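PDB 2A9S: competence/damage-inducible protein CinA from Agrobacterium tumefaciens, which is of unknown function but belongs to the CinA competence/damage-inducible family, some relatives of which deamidate nicotinamide mononucleotide. Local coordinates for residues R16-F21 against A51-G56; T22-M27 against A164-G169; V28-S33 against G37-A42; Q89-A94 against H125-A130; F102-T107 against R156-M161. One frame throughout, in Å; residues are numbered along the deposited sequence. Where two conformers were deposited one is given.

Contacts 1, 3, 4 and 5 all reach one mixed sheet, ordered 53-59, 28-32, 102-108, 123-130, 135-141, while contact 2 ties together the ends of helices 8-24 and 147-167 beside the start of strand 102-108. Contact 1 shares helix 8-24 with contact 2, their centres about 9 Å apart; contact 5 shares helix 147-167 with contact 2. Contacts 3 and 5 (centres about 8 Å apart) use adjacent parallel strands, and contact 4 lies the same distance from contact 5 on the next, antiparallel strand. Along the chain, contacts 3, 4 and 5 are nested inside the loop closed by contact 2, which brings the end of the first helix beside the end of the last.

Contact 1 of 5, residues R16-F21 against A51-G56; sequences RIITDF and AVVDRG
Val-52, just ahead of strand 53-59, carries most of this contact by pushing its branches between Ile-18 and Phe-21 of the helix. Its CB lies 3.9 Å from Ile-18 CD1. With CG1 anti to the backbone N (chi1 171°), that methyl reaches Phe-21, 3.9 Å from both its CB and its CD2, and meets the ring obliquely. The other methyl, Val-52 CG2, stands 3.9 Å from Phe-21 CB and 4.0 Å from Ile-18 O, so it brushes the helix backbone as well. The Phe-21 ring is backed on one face by Ile-17 CG2, over its centre and 3.8 Å above the plane, and its plane meets that of Phe-102 at about 60°. Next along, Val-53 adds a looser touch, its CG2 4.5 Å from Ile-18 CD1. Beyond it the segment turns from the helix to charged partners: Arg-55 NE pairs with Asp-54 OD2 at 3.1 Å, and Arg-55 also forms salt bridges to Asp-63 and Asp-67 of the second subunit. Gly-56 continues the sheet into that subunit as an antiparallel ladder. At the near end, mainly apolar contacts seat helix 8-24 against the start of strand 53-59, the edge strand within this chain, as in layered alpha/beta folds.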
# COMPACT_ATOMS: atom_id res chain seq x y z
N ARG A 16 13.22 -10.78 8.55
CA ARG A 16 13.11 -12.23 8.73
C ARG A 16 12.28 -12.85 7.59
O ARG A 16 12.66 -13.87 6.99
CB ARG A 16 12.53 -12.59 10.11
CG ARG A 16 12.08 -14.04 10.16
CD ARG A 16 12.05 -14.61 11.56
NE ARG A 16 11.71 -16.03 11.51
CZ ARG A 16 11.26 -16.72 12.56
NH1 ARG A 16 11.11 -16.11 13.73
NH2 ARG A 16 10.96 -18.01 12.44
N ILE A 17 11.18 -12.19 7.24
CA ILE A 17 10.31 -12.69 6.18
C ILE A 17 11.06 -12.72 4.84
O ILE A 17 11.02 -13.73 4.12
CB ILE A 17 9.02 -11.86 6.09
CG1 ILE A 17 8.15 -12.13 7.36
CG2 ILE A 17 8.26 -12.18 4.81
CD1 ILE A 17 7.09 -11.02 7.60
N ILE A 18 11.74 -11.62 4.49
CA ILE A 18 12.45 -11.55 3.21
C ILE A 18 13.56 -12.61 3.22
O ILE A 18 13.73 -13.34 2.23
CB ILE A 18 13.02 -10.14 2.93
CG1 ILE A 18 11.90 -9.07 2.94
CG2 ILE A 18 13.77 -10.10 1.62
CD1 ILE A 18 10.68 -9.38 2.11
N THR A 19 14.26 -12.73 4.35
CA THR A 19 15.38 -13.65 4.45
C THR A 19 14.93 -15.12 4.31
O THR A 19 15.56 -15.90 3.60
CB THR A 19 16.17 -13.40 5.75
OG1 THR A 19 16.58 -12.01 5.79
CG2 THR A 19 17.40 -14.27 5.78
N ASP A 20 13.83 -15.46 4.97
CA ASP A 20 13.28 -16.83 4.97
C ASP A 20 12.62 -17.18 3.63
O ASP A 20 12.83 -18.28 3.10
CB ASP A 20 12.28 -17.01 6.11
CG ASP A 20 12.94 -17.34 7.45
OD1 ASP A 20 14.16 -17.68 7.51
OD2 ASP A 20 12.22 -17.30 8.47
N PHE A 21 11.81 -16.26 3.10
CA PHE A 21 10.98 -16.60 1.96
C PHE A 21 11.82 -16.68 0.69
O PHE A 21 11.48 -17.41 -0.24
CB PHE A 21 9.85 -15.58 1.79
CG PHE A 21 8.72 -15.74 2.79
CD1 PHE A 21 8.93 -16.34 4.02
CD2 PHE A 21 7.46 -15.24 2.51
CE1 PHE A 21 7.88 -16.46 4.95
CE2 PHE A 21 6.42 -15.36 3.43
CZ PHE A 21 6.63 -15.96 4.64
N ALA A 51 12.09 -9.81 -4.44
CA ALA A 51 12.01 -11.25 -4.71
C ALA A 51 10.77 -11.88 -4.10
O ALA A 51 10.35 -12.97 -4.52
CB ALA A 51 13.25 -11.95 -4.17
N VAL A 52 10.20 -11.20 -3.10
CA VAL A 52 9.20 -11.81 -2.20
C VAL A 52 7.85 -11.11 -2.28
O VAL A 52 6.81 -11.76 -2.20
CB VAL A 52 9.71 -11.80 -0.73
CG1 VAL A 52 8.60 -12.22 0.29
CG2 VAL A 52 10.96 -12.67 -0.57
N VAL A 53 7.84 -9.79 -2.42
CA VAL A 53 6.58 -9.07 -2.36
C VAL A 53 5.96 -9.03 -3.76
O VAL A 53 6.52 -8.44 -4.69
CB VAL A 53 6.75 -7.66 -1.74
CG1 VAL A 53 5.39 -6.98 -1.71
CG2 VAL A 53 7.30 -7.73 -0.34
N ASP A 54 4.81 -9.66 -3.92
CA ASP A 54 4.20 -9.77 -5.23
C ASP A 54 3.37 -8.54 -5.53
O ASP A 54 3.69 -7.80 -6.47
CB ASP A 54 3.39 -11.05 -5.33
CG ASP A 54 2.78 -11.25 -6.72
OD1 ASP A 54 3.57 -11.30 -7.70
OD2 ASP A 54 1.54 -11.34 -6.82
N ARG A 55 2.34 -8.30 -4.73
CA ARG A 55 1.53 -7.09 -4.91
C ARG A 55 0.79 -6.78 -3.64
O ARG A 55 0.73 -7.59 -2.72
CB ARG A 55 0.54 -7.24 -6.09
CG ARG A 55 -0.51 -8.33 -5.85
CD ARG A 55 -1.26 -8.69 -7.13
NE ARG A 55 -0.38 -9.32 -8.09
CZ ARG A 55 -0.69 -9.54 -9.37
NH1 ARG A 55 -1.88 -9.17 -9.88
NH2 ARG A 55 0.20 -10.11 -10.14
N GLY A 56 0.20 -5.60 -3.61
CA GLY A 56 -0.52 -5.15 -2.43
C GLY A 56 -1.78 -4.44 -2.86
O GLY A 56 -1.77 -3.72 -3.88

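Contact 2 of 5, residues T22-M27 against A164-G169; sequences TPLGLM and ALNQAG
The flat group that meets the other segment is the amide of Asn-166, which is touched by two leucine methyls and takes no hydrogen bond across the contact. Leu-24 CD1 comes in close to the amide plane, beyond its two outer atoms, 3.5 Å from Asn-166 ND2 and 3.9 Å from OD1, the two side chains reaching toward each other from opposite directions. Leu-26 CD1 stands well off the amide plane and is nearest the oxygen, 3.3 Å from Asn-166 OD1, with Asn-166 CG at 4.0 Å. The amide reaches the pair because its CG is anti to the backbone N (chi1 -176°), which carries it out from helix 147-167 toward the other segment. Around it, Asn-166 also packs on Phe-21 and Phe-102, and Leu-26 touches the same two rings, so the polar group sits among apolar neighbours near the surface. Gly-25, between the two leucines, takes a positive phi of 68°; its N bonds back to Thr-22 O at 3.0 Å, and Leu-26 N probably bonds back to Phe-21 O. This is a Schellman motif, a common way for a helix to end, here closing helix 8-24 and leading the chain toward strand 28-32 beside the last turn of the C-terminal helix.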
# COMPACT_ATOMS: atom_id res chain seq x y z
N THR A 22 12.91 -15.93 0.64
CA THR A 22 13.71 -15.90 -0.61
C THR A 22 14.22 -17.31 -1.00
O THR A 22 13.95 -17.77 -2.12
CB THR A 22 14.84 -14.83 -0.59
OG1 THR A 22 14.28 -13.49 -0.49
CG2 THR A 22 15.66 -14.94 -1.89
N PRO A 23 14.98 -18.00 -0.10
CA PRO A 23 15.46 -19.35 -0.49
C PRO A 23 14.36 -20.40 -0.63
O PRO A 23 14.57 -21.41 -1.31
CB PRO A 23 16.42 -19.73 0.65
CG PRO A 23 15.95 -18.92 1.84
CD PRO A 23 15.52 -17.59 1.21
N LEU A 24 13.23 -20.15 0.01
CA LEU A 24 12.06 -20.99 -0.15
C LEU A 24 11.27 -20.73 -1.45
O LEU A 24 10.38 -21.53 -1.81
CB LEU A 24 11.16 -20.88 1.10
CG LEU A 24 11.70 -21.48 2.42
CD1 LEU A 24 10.85 -21.05 3.62
CD2 LEU A 24 11.74 -23.00 2.31
N GLY A 25 11.59 -19.64 -2.14
CA GLY A 25 10.91 -19.26 -3.40
C GLY A 25 9.47 -18.85 -3.15
O GLY A 25 8.60 -19.04 -4.01
N LEU A 26 9.21 -18.27 -1.99
CA LEU A 26 7.84 -17.90 -1.64
C LEU A 26 7.59 -16.40 -1.79
O LEU A 26 8.49 -15.58 -1.56
CB LEU A 26 7.52 -18.33 -0.20
CG LEU A 26 7.78 -19.80 0.14
CD1 LEU A 26 7.73 -19.99 1.65
CD2 LEU A 26 6.85 -20.77 -0.63
N MET A 27 6.35 -16.05 -2.11
CA MET A 27 5.97 -14.66 -2.28
C MET A 27 4.73 -14.36 -1.46
O MET A 27 3.96 -15.28 -1.10
CB MET A 27 5.73 -14.29 -3.74
CG MET A 27 6.99 -14.43 -4.64
SD MET A 27 6.75 -13.77 -6.31
CE MET A 27 7.14 -12.05 -5.95
N ALA A 164 4.39 -17.14 11.07
CA ALA A 164 3.71 -18.32 11.62
C ALA A 164 3.08 -19.19 10.54
O ALA A 164 3.17 -20.44 10.60
CB ALA A 164 2.66 -17.91 12.64
N LEU A 165 2.44 -18.55 9.56
CA LEU A 165 1.80 -19.26 8.44
C LEU A 165 2.85 -20.02 7.64
O LEU A 165 2.59 -21.16 7.25
CB LEU A 165 1.02 -18.31 7.53
CG LEU A 165 0.22 -18.92 6.37
CD1 LEU A 165 -1.03 -19.64 6.88
CD2 LEU A 165 -0.18 -17.81 5.38
N ASN A 166 4.02 -19.42 7.43
CA ASN A 166 5.12 -20.15 6.77
C ASN A 166 5.65 -21.36 7.56
O ASN A 166 5.92 -22.42 6.98
CB ASN A 166 6.28 -19.24 6.44
CG ASN A 166 7.39 -19.97 5.67
OD1 ASN A 166 7.10 -20.75 4.75
ND2 ASN A 166 8.63 -19.74 6.05
N GLN A 167 5.84 -21.17 8.87
CA GLN A 167 6.28 -22.25 9.77
C GLN A 167 5.37 -23.46 9.63
O GLN A 167 5.84 -24.60 9.55
CB GLN A 167 6.26 -21.78 11.22
CG GLN A 167 7.34 -20.78 11.57
CD GLN A 167 7.26 -20.32 13.04
OE1 GLN A 167 6.22 -20.44 13.70
NE2 GLN A 167 8.38 -19.79 13.54
N ALA A 168 4.07 -23.19 9.57
CA ALA A 168 3.04 -24.21 9.40
C ALA A 168 2.98 -24.86 7.99
O ALA A 168 2.05 -25.60 7.70
CB ALA A 168 1.67 -23.61 9.75
N GLY A 169 3.96 -24.61 7.13
CA GLY A 169 3.94 -25.17 5.77
C GLY A 169 5.22 -25.85 5.34
O GLY A 169 6.30 -25.56 5.89

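Contact 3 of 5, residues V28-S33 against G37-A42; sequences VSTAES and GLIAGA
Strand 28-32 and helix 38-42 run roughly antiparallel (149°), their axes 8.5 Å apart at closest approach, with Thr-30 opposite Ala-40 and Glu-32 opposite Gly-37. Glu-32 makes the polar link: its chain, extended beyond CG, lays the carboxylate against the first turn of the helix. OE1 accepts Ile-39 N at 3.0 Å and OE2 accepts Ala-40 N at 3.0 Å; both bonds are close to straight and arrive on the syn side, about 30° out of the carboxylate plane. Gly-37 N adds a weak bond to Glu-32 OE1, which Thr-35 OG1 also binds, and Thr-30 OG1 gives a weak one to Glu-32 OE2. Buried as it is, the carboxylate is thus gripped at both oxygens, and its rotation is fixed by the helix N-H groups. Ile-39 CB lies over one face of the carboxylate, 3.5 Å from both OE1 and OE2 of Glu-32. Apolar contact comes from Thr-30 CG2, which slides past Ile-39 CG2 at 4.1 Å, while Thr-30 OG1 sits 3.7 Å from Ala-40 CB. The pair opens the beta-alpha-beta unit that leads into strand 53-59. Strand 28-32 runs between strands 53-59 and 102-108, Ile-39 reaches Val-106 of strand 102-108 and Ala-158 of helix 147-167, and Ala-40 packs on Tyr-60 of the second subunit.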
# COMPACT_ATOMS: atom_id res chain seq x y z
N VAL A 28 4.54 -13.07 -1.17
CA VAL A 28 3.46 -12.60 -0.32
C VAL A 28 2.66 -11.51 -1.02
O VAL A 28 3.21 -10.73 -1.82
CB VAL A 28 4.01 -12.06 1.04
CG1 VAL A 28 5.00 -10.93 0.83
CG2 VAL A 28 2.85 -11.63 1.98
N SER A 29 1.38 -11.45 -0.71
CA SER A 29 0.57 -10.30 -1.09
C SER A 29 -0.13 -9.78 0.13
O SER A 29 -0.34 -10.52 1.09
CB SER A 29 -0.43 -10.65 -2.19
OG SER A 29 -1.36 -11.60 -1.75
N THR A 30 -0.49 -8.51 0.11
CA THR A 30 -1.07 -7.89 1.29
C THR A 30 -2.37 -7.26 0.88
O THR A 30 -2.49 -6.77 -0.25
CB THR A 30 -0.10 -6.80 1.87
OG1 THR A 30 0.08 -5.75 0.92
CG2 THR A 30 1.31 -7.41 2.13
N ALA A 31 -3.31 -7.21 1.82
CA ALA A 31 -4.59 -6.57 1.59
C ALA A 31 -4.85 -5.72 2.82
O ALA A 31 -5.01 -6.27 3.90
CB ALA A 31 -5.68 -7.60 1.45
N GLU A 32 -4.94 -4.40 2.66
CA GLU A 32 -4.87 -3.54 3.83
C GLU A 32 -6.01 -2.55 3.87
O GLU A 32 -6.25 -1.82 2.91
CB GLU A 32 -3.54 -2.76 3.85
CG GLU A 32 -2.31 -3.68 3.72
CD GLU A 32 -1.04 -2.95 3.87
OE1 GLU A 32 -0.94 -2.15 4.83
OE2 GLU A 32 -0.14 -3.21 3.03
N SER A 33 -6.69 -2.50 4.99
CA SER A 33 -7.67 -1.47 5.18
C SER A 33 -7.00 -0.43 6.13
O SER A 33 -6.36 0.56 5.64
CB SER A 33 -8.97 -2.14 5.68
OG SER A 33 -10.09 -1.27 5.69
N GLY A 37 -1.41 0.60 3.69
CA GLY A 37 -0.24 0.34 2.85
C GLY A 37 1.05 0.14 3.65
O GLY A 37 2.08 -0.21 3.06
N LEU A 38 1.02 0.39 4.97
CA LEU A 38 2.22 0.28 5.80
C LEU A 38 2.73 -1.15 5.95
O LEU A 38 3.90 -1.32 6.28
CB LEU A 38 2.03 0.88 7.19
CG LEU A 38 1.70 2.37 7.20
CD1 LEU A 38 1.51 2.88 8.66
CD2 LEU A 38 2.81 3.15 6.46
N ILE A 39 1.88 -2.16 5.72
CA ILE A 39 2.40 -3.53 5.81
C ILE A 39 3.32 -3.80 4.61
O ILE A 39 4.48 -4.24 4.79
CB ILE A 39 1.29 -4.63 5.90
CG1 ILE A 39 0.40 -4.42 7.14
CG2 ILE A 39 1.96 -6.03 5.92
CD1 ILE A 39 -0.73 -5.40 7.21
N ALA A 40 2.81 -3.55 3.39
CA ALA A 40 3.67 -3.59 2.19
C ALA A 40 4.85 -2.63 2.37
O ALA A 40 5.97 -2.98 1.97
CB ALA A 40 2.87 -3.27 0.93
N GLY A 41 4.60 -1.46 2.97
CA GLY A 41 5.65 -0.46 3.20
C GLY A 41 6.80 -1.04 4.04
O GLY A 41 7.97 -0.95 3.69
N ALA A 42 6.43 -1.68 5.15
CA ALA A 42 7.40 -2.30 6.03
C ALA A 42 8.20 -3.41 5.34
O ALA A 42 9.41 -3.44 5.43
CB ALA A 42 6.75 -2.78 7.32

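Contact 4 of 5, residues Q89-A94 against H125-A130; sequences QMAHGA and HLATKA
Lys-129 rises from strand 125-130 and runs past helix 89-94 with its chain fully extended. Its CB is the first atom to meet the helix, 4.2 Å from Ala-91 CB. With CG anti to the backbone N (chi1 -173°), the chain is directed along the helix flank toward His-92. CD then passes His-92 CA and CD2, and CE lies at the rim of the imidazole, in its plane, 3.8 Å from His-92 CD2. At the tip, Lys-129 NZ stands 2.9 Å from the same His-92 CD2, near the ring plane; this is closer than a carbon and an amine would normally settle, so the detail of that end is doubtful. The two side chains lie side by side and point the same way. Deeper in, Ala-91 faces the strand, its CB 4.1 Å from Ala-127 CB and 3.9 Å from Ala-127 O. Two such small residues let the helix lie close: the axes approach to 7.4 Å and cross at -35°. His-92 also meets the ring of Tyr-96, whereas Lys-129 leans on Leu-95 and Val-135. Chemically, the contact splits into a buried alanine seam, held by van der Waals contact alone, and an outer edge where the lysine's aliphatic stem packs along the helix, the placing of its amino group against the imidazole remaining uncertain.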
# COMPACT_ATOMS: atom_id res chain seq x y z
N GLN A 89 -12.28 -13.12 3.84
CA GLN A 89 -12.54 -12.90 2.41
C GLN A 89 -11.48 -12.04 1.72
O GLN A 89 -11.07 -12.33 0.59
CB GLN A 89 -13.93 -12.33 2.17
CG GLN A 89 -14.99 -13.38 2.48
CD GLN A 89 -16.37 -12.97 2.06
OE1 GLN A 89 -16.62 -11.81 1.75
NE2 GLN A 89 -17.28 -13.94 2.06
N MET A 90 -11.03 -11.00 2.41
CA MET A 90 -9.90 -10.20 1.93
C MET A 90 -8.65 -11.07 1.68
O MET A 90 -7.99 -10.93 0.63
CB MET A 90 -9.57 -9.08 2.93
CG MET A 90 -10.59 -7.92 2.99
SD MET A 90 -10.27 -6.67 4.31
CE MET A 90 -8.75 -5.91 3.71
N ALA A 91 -8.33 -11.95 2.62
CA ALA A 91 -7.12 -12.76 2.54
C ALA A 91 -7.23 -13.71 1.33
O ALA A 91 -6.29 -13.86 0.53
CB ALA A 91 -6.91 -13.56 3.86
N HIS A 92 -8.41 -14.32 1.20
CA HIS A 92 -8.69 -15.21 0.09
C HIS A 92 -8.60 -14.47 -1.25
O HIS A 92 -7.94 -14.95 -2.19
CB HIS A 92 -10.08 -15.82 0.26
CG HIS A 92 -10.45 -16.77 -0.83
ND1 HIS A 92 -11.26 -16.43 -1.88
CD2 HIS A 92 -10.06 -18.06 -1.04
CE1 HIS A 92 -11.40 -17.47 -2.68
NE2 HIS A 92 -10.67 -18.47 -2.21
N GLY A 93 -9.26 -13.31 -1.33
CA GLY A 93 -9.16 -12.45 -2.53
C GLY A 93 -7.75 -12.03 -2.90
O GLY A 93 -7.36 -12.08 -4.08
N ALA A 94 -6.96 -11.62 -1.90
CA ALA A 94 -5.61 -11.12 -2.17
C ALA A 94 -4.71 -12.25 -2.65
O ALA A 94 -3.76 -12.02 -3.41
CB ALA A 94 -5.01 -10.44 -0.95
N HIS A 125 -9.02 -7.08 12.98
CA HIS A 125 -9.10 -8.48 12.57
C HIS A 125 -8.00 -8.72 11.54
O HIS A 125 -7.88 -7.96 10.57
CB HIS A 125 -10.47 -8.79 11.98
CG HIS A 125 -11.55 -8.94 13.02
ND1 HIS A 125 -11.71 -10.10 13.75
CD2 HIS A 125 -12.45 -8.06 13.50
CE1 HIS A 125 -12.69 -9.94 14.62
NE2 HIS A 125 -13.17 -8.72 14.48
N LEU A 126 -7.19 -9.76 11.77
CA LEU A 126 -6.10 -10.10 10.85
C LEU A 126 -6.30 -11.54 10.41
O LEU A 126 -6.68 -12.42 11.21
CB LEU A 126 -4.71 -9.95 11.51
CG LEU A 126 -4.30 -8.60 12.09
CD1 LEU A 126 -4.75 -8.49 13.55
CD2 LEU A 126 -2.81 -8.41 11.96
N ALA A 127 -6.01 -11.79 9.13
CA ALA A 127 -6.13 -13.16 8.59
C ALA A 127 -4.98 -13.37 7.62
O ALA A 127 -4.63 -12.47 6.84
CB ALA A 127 -7.46 -13.36 7.89
N THR A 128 -4.38 -14.55 7.68
CA THR A 128 -3.42 -14.96 6.66
C THR A 128 -3.88 -16.26 6.01
O THR A 128 -4.39 -17.15 6.70
CB THR A 128 -2.01 -15.13 7.24
OG1 THR A 128 -2.05 -16.08 8.32
CG2 THR A 128 -1.46 -13.82 7.76
N LYS A 129 -3.70 -16.38 4.69
CA LYS A 129 -4.08 -17.61 3.99
C LYS A 129 -2.97 -18.14 3.08
O LYS A 129 -2.18 -17.36 2.55
CB LYS A 129 -5.39 -17.42 3.24
CG LYS A 129 -5.96 -18.70 2.63
CD LYS A 129 -7.33 -18.49 2.05
CE LYS A 129 -7.85 -19.83 1.52
NZ LYS A 129 -9.29 -19.75 1.20
N ALA A 130 -2.87 -19.46 2.97
CA ALA A 130 -1.89 -20.12 2.09
C ALA A 130 -2.64 -20.87 0.99
O ALA A 130 -3.81 -21.19 1.16
CB ALA A 130 -1.05 -21.10 2.86

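Contact 5 of 5, residues F102-T107 against R156-M161; sequences FAVAVT and RTALEM
Strand 102-107 and helix 156-161 come nearest at Val-104 and Ala-158, whose CA atoms are 6.7 Å apart, and no hydrogen bond crosses between them. The strand presents Val-104 and then Val-106 to the helix, while Ala-105 between them points the other way. Val-104 has CG1 between its backbone N and carbonyl carbon and CG2 anti to the N (chi1 56°), which turns CG2 to the helix. That methyl lies 4.0 Å from Ala-158 CB and equally 4.0 Å from Ala-158 O, so it touches side chain and helix backbone together. Val-106 takes a different rotamer, CG1 anti to the carbonyl carbon (chi1 -57°), and approaches the alanine methyl more loosely, its CG1 4.3 Å from Ala-158 CB. One alanine methyl is therefore shared by two valines two residues apart on the strand. Strand 102-108 is the middle of this chain's five strands, running parallel to 28-32 on one flank and antiparallel to 123-130 on the other, and the pairing is part of the buried core of a layered alpha/beta fold: helix 147-167 covers this face, while Ala-105 on the reverse face meets Met-90 of helix 84-96. The small size of Ala-158 lets the helix backbone come near the strand. Ile-39 of helix 38-43 packs on both Val-106 and Ala-158. Farther along the helix, Leu-162 touches Val-104, and Met-161 is turned to Leu-126 on the neighbouring antiparallel strand.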
# COMPACT_ATOMS: atom_id res chain seq x y z
N PHE A 102 1.33 -16.75 -0.08
CA PHE A 102 0.62 -16.36 1.15
C PHE A 102 0.02 -14.97 0.99
O PHE A 102 0.61 -14.13 0.31
CB PHE A 102 1.58 -16.28 2.35
CG PHE A 102 2.41 -17.53 2.59
CD1 PHE A 102 1.81 -18.77 2.77
CD2 PHE A 102 3.80 -17.44 2.65
CE1 PHE A 102 2.58 -19.92 2.98
CE2 PHE A 102 4.58 -18.57 2.86
CZ PHE A 102 3.98 -19.82 3.04
N ALA A 103 -1.13 -14.72 1.61
CA ALA A 103 -1.66 -13.35 1.68
C ALA A 103 -1.95 -13.03 3.14
O ALA A 103 -2.30 -13.92 3.94
CB ALA A 103 -2.90 -13.17 0.83
N VAL A 104 -1.74 -11.77 3.50
CA VAL A 104 -2.17 -11.30 4.82
C VAL A 104 -3.14 -10.15 4.60
O VAL A 104 -2.87 -9.26 3.77
CB VAL A 104 -0.96 -10.87 5.72
CG1 VAL A 104 -0.08 -9.79 5.04
CG2 VAL A 104 -1.45 -10.48 7.18
N ALA A 105 -4.23 -10.15 5.37
CA ALA A 105 -5.29 -9.15 5.26
C ALA A 105 -5.59 -8.56 6.63
O ALA A 105 -5.62 -9.29 7.62
CB ALA A 105 -6.57 -9.81 4.70
N VAL A 106 -5.80 -7.25 6.69
CA VAL A 106 -6.13 -6.60 7.98
C VAL A 106 -7.30 -5.64 7.78
O VAL A 106 -7.36 -4.91 6.76
CB VAL A 106 -4.90 -5.87 8.63
CG1 VAL A 106 -3.74 -6.85 8.85
CG2 VAL A 106 -4.43 -4.64 7.82
N THR A 107 -8.23 -5.64 8.75
CA THR A 107 -9.33 -4.70 8.73
C THR A 107 -9.61 -4.30 10.18
O THR A 107 -9.77 -5.18 11.05
CB THR A 107 -10.63 -5.26 8.05
OG1 THR A 107 -11.65 -4.25 8.11
CG2 THR A 107 -11.13 -6.54 8.69
N ARG A 156 3.05 -4.99 13.03
CA ARG A 156 3.77 -6.00 13.80
C ARG A 156 3.04 -7.37 13.80
O ARG A 156 3.60 -8.42 13.41
CB ARG A 156 3.99 -5.51 15.24
CG ARG A 156 4.73 -6.60 16.09
CD ARG A 156 4.99 -6.13 17.51
NE ARG A 156 5.86 -4.97 17.52
CZ ARG A 156 5.46 -3.75 17.85
NH1 ARG A 156 4.20 -3.55 18.23
NH2 ARG A 156 6.32 -2.72 17.82
N THR A 157 1.78 -7.37 14.21
CA THR A 157 1.05 -8.64 14.29
C THR A 157 0.93 -9.30 12.91
O THR A 157 1.06 -10.53 12.82
CB THR A 157 -0.35 -8.42 14.90
OG1 THR A 157 -0.21 -7.73 16.16
CG2 THR A 157 -1.08 -9.77 15.10
N ALA A 158 0.68 -8.51 11.87
CA ALA A 158 0.58 -8.99 10.49
C ALA A 158 1.86 -9.75 10.09
O ALA A 158 1.80 -10.87 9.52
CB ALA A 158 0.35 -7.81 9.56
N LEU A 159 3.00 -9.16 10.42
CA LEU A 159 4.30 -9.77 10.08
C LEU A 159 4.55 -11.05 10.89
O LEU A 159 5.00 -12.05 10.32
CB LEU A 159 5.44 -8.75 10.24
CG LEU A 159 5.31 -7.49 9.32
CD1 LEU A 159 6.53 -6.63 9.52
CD2 LEU A 159 5.10 -7.82 7.81
N GLU A 160 4.20 -11.02 12.18
CA GLU A 160 4.25 -12.21 13.04
C GLU A 160 3.45 -13.37 12.45
O GLU A 160 3.93 -14.52 12.40
CB GLU A 160 3.74 -11.87 14.45
CG GLU A 160 4.72 -10.97 15.21
CD GLU A 160 4.13 -10.43 16.51
OE1 GLU A 160 2.90 -10.57 16.74
OE2 GLU A 160 4.91 -9.87 17.32
N MET A 161 2.25 -13.07 11.96
CA MET A 161 1.39 -14.07 11.35
C MET A 161 1.91 -14.65 10.04
O MET A 161 1.76 -15.86 9.81
CB MET A 161 -0.03 -13.51 11.16
CG MET A 161 -0.75 -13.25 12.48
SD MET A 161 -2.30 -12.36 12.25
CE MET A 161 -3.28 -13.53 11.30